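Local coordinates for protein aminopeptidase YwaD (Bacillus subtilis, PDB 6HC6) that removes single amino acids from the N-terminus of peptides as a secreted, monomeric two-zinc aminopeptidase of the M28 family, at residues 229-234 and 302-307. Sequence-based numbering, arbitrary orientation.
Sequences NIIGIK and SHYVDH
Tyr304 of helix 299-306 reaches across to strand 226-234 and meets Ile231 and Asn229, two residues on the same side of that strand. CG of Tyr304 lies anti to the backbone N (chi1 -178°), which carries the ring away from the helix and toward the sheet. Ile231 comes to the edge of the ring, near its plane, and not over a face. The CD1 methyl of Ile231 lies 3.4 Å from Tyr304 CE1 and 3.7 Å from Tyr304 CD1. Behind it, Ile231 CG1 is 3.9 Å from Tyr304 CE1.

Asn229 touches the root of the same side chain. Asn229 ND2 is 3.9 Å from Tyr304 CB, and the amide plane stands at 76° to the ring. This is van der Waals contact; the polar bonds of the amide go to other residues. ND2 is hydrogen-bonded to Gly300 O, in the first turn of the helix, and to Gln90 OE1, while OD1 takes the backbone N-H of Gly292. The buried amide thus links its own strand to the helix, to strand 86-93 and to the residue just after strand 285-291. At the far end of the ring, Tyr304 OH is hydrogen-bonded to Arg287 NH1 of strand 285-291.

The arrangement is a helix packed on the central mixed beta sheet, as in the alpha/beta catalytic domain of M28 zinc peptidases.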
loop_
_atom_site.group_PDB
_atom_site.type_symbol
_atom_site.label_atom_id
_atom_site.label_comp_id
_atom_site.label_asym_id
_atom_site.label_seq_id
_atom_site.Cartn_x
_atom_site.Cartn_y
_atom_site.Cartn_z
ATOM N N ASN A 229 -4.310 6.841 -11.318
ATOM C CA ASN A 229 -2.918 7.214 -11.152
ATOM C C ASN A 229 -2.753 8.626 -11.687
ATOM O O ASN A 229 -3.465 9.040 -12.609
ATOM C CB ASN A 229 -1.984 6.267 -11.919
ATOM C CG ASN A 229 -2.157 4.820 -11.515
ATOM O OD1 ASN A 229 -2.322 4.518 -10.338
ATOM N ND2 ASN A 229 -2.117 3.918 -12.486
ATOM N N ILE A 230 -1.832 9.369 -11.094
ATOM C CA ILE A 230 -1.531 10.729 -11.537
ATOM C C ILE A 230 -0.093 10.736 -12.017
ATOM O O ILE A 230 0.828 10.465 -11.236
ATOM C CB ILE A 230 -1.757 11.760 -10.423
ATOM C CG1 ILE A 230 -3.187 11.649 -9.891
ATOM C CG2 ILE A 230 -1.521 13.176 -10.956
ATOM C CD1 ILE A 230 -3.303 10.826 -8.658
ATOM N N ILE A 231 0.099 11.032 -13.299
ATOM C CA ILE A 231 1.391 10.911 -13.946
ATOM C C ILE A 231 1.826 12.294 -14.394
ATOM O O ILE A 231 1.163 12.907 -15.235
ATOM C CB ILE A 231 1.332 9.952 -15.143
ATOM C CG1 ILE A 231 0.717 8.607 -14.717
ATOM C CG2 ILE A 231 2.723 9.804 -15.742
ATOM C CD1 ILE A 231 -0.039 7.924 -15.856
ATOM N N GLY A 232 2.940 12.771 -13.852
ATOM C CA GLY A 232 3.523 14.030 -14.291
ATOM C C GLY A 232 4.875 13.805 -14.928
ATOM O O GLY A 232 5.778 13.261 -14.289
ATOM N N ILE A 233 5.047 14.218 -16.181
ATOM C CA ILE A 233 6.228 13.855 -16.957
ATOM C C ILE A 233 7.068 15.093 -17.219
ATOM O O ILE A 233 6.553 16.131 -17.656
ATOM C CB ILE A 233 5.853 13.162 -18.274
ATOM C CG1 ILE A 233 5.047 11.892 -17.962
ATOM C CG2 ILE A 233 7.108 12.854 -19.070
ATOM C CD1 ILE A 233 4.649 11.095 -19.196
ATOM N N LYS A 234 8.359 14.969 -16.944
ATOM C CA LYS A 234 9.391 15.932 -17.317
ATOM C C LYS A 234 10.117 15.351 -18.524
ATOM O O LYS A 234 10.923 14.423 -18.393
ATOM C CB LYS A 234 10.333 16.155 -16.140
ATOM C CG LYS A 234 11.646 16.843 -16.476
ATOM C CD LYS A 234 12.321 17.278 -15.185
ATOM C CE LYS A 234 13.741 17.732 -15.423
ATOM N NZ LYS A 234 13.782 19.060 -16.071
ATOM N N SER A 302 0.215 -1.912 -11.134
ATOM C CA SER A 302 0.008 -3.019 -12.067
ATOM C C SER A 302 -0.691 -2.539 -13.333
ATOM O O SER A 302 -0.287 -2.886 -14.447
ATOM C CB SER A 302 -0.804 -4.136 -11.410
ATOM O OG SER A 302 -0.053 -4.767 -10.388
ATOM N N HIS A 303 -1.750 -1.739 -13.179
ATOM C CA HIS A 303 -2.419 -1.175 -14.348
ATOM C C HIS A 303 -1.447 -0.348 -15.176
ATOM O O HIS A 303 -1.389 -0.479 -16.405
ATOM C CB HIS A 303 -3.601 -0.308 -13.920
ATOM C CG HIS A 303 -4.370 0.264 -15.071
ATOM N ND1 HIS A 303 -5.386 -0.424 -15.699
ATOM C CD2 HIS A 303 -4.267 1.453 -15.712
ATOM C CE1 HIS A 303 -5.880 0.318 -16.675
ATOM N NE2 HIS A 303 -5.216 1.461 -16.706
ATOM N N TYR A 304 -0.676 0.513 -14.509
ATOM C CA TYR A 304 0.234 1.410 -15.216
ATOM C C TYR A 304 1.259 0.628 -16.023
ATOM O O TYR A 304 1.449 0.880 -17.222
ATOM C CB TYR A 304 0.943 2.340 -14.226
ATOM C CG TYR A 304 1.852 3.308 -14.943
ATOM C CD1 TYR A 304 1.338 4.455 -15.523
ATOM C CD2 TYR A 304 3.211 3.040 -15.105
ATOM C CE1 TYR A 304 2.149 5.327 -16.224
ATOM C CE2 TYR A 304 4.034 3.913 -15.818
ATOM C CZ TYR A 304 3.489 5.056 -16.363
ATOM O OH TYR A 304 4.278 5.955 -17.050
ATOM N N VAL A 305 1.953 -0.312 -15.381
ATOM C CA VAL A 305 2.990 -1.054 -16.094
ATOM C C VAL A 305 2.369 -1.908 -17.187
ATOM O O VAL A 305 2.938 -2.058 -18.276
ATOM C CB VAL A 305 3.819 -1.902 -15.111
ATOM C CG1 VAL A 305 4.767 -2.832 -15.873
ATOM C CG2 VAL A 305 4.590 -0.989 -14.145
ATOM N N ASP A 306 1.193 -2.484 -16.917
ATOM C CA ASP A 306 0.546 -3.315 -17.928
ATOM C C ASP A 306 0.258 -2.535 -19.194
ATOM O O ASP A 306 0.227 -3.117 -20.285
ATOM C CB ASP A 306 -0.753 -3.901 -17.379
ATOM C CG ASP A 306 -0.518 -5.077 -16.458
ATOM O OD1 ASP A 306 0.614 -5.611 -16.452
ATOM O OD2 ASP A 306 -1.466 -5.463 -15.738
ATOM N N HIS A 307 0.039 -1.229 -19.083
ATOM C CA HIS A 307 -0.345 -0.427 -20.234
ATOM C C HIS A 307 0.823 0.332 -20.854
ATOM O O HIS A 307 0.607 1.122 -21.780
ATOM C CB HIS A 307 -1.475 0.528 -19.852
ATOM C CG HIS A 307 -2.806 -0.149 -19.745
ATOM N ND1 HIS A 307 -3.749 -0.101 -20.749
ATOM C CD2 HIS A 307 -3.339 -0.917 -18.763
ATOM C CE1 HIS A 307 -4.810 -0.800 -20.386
ATOM N NE2 HIS A 307 -4.588 -1.305 -19.186
#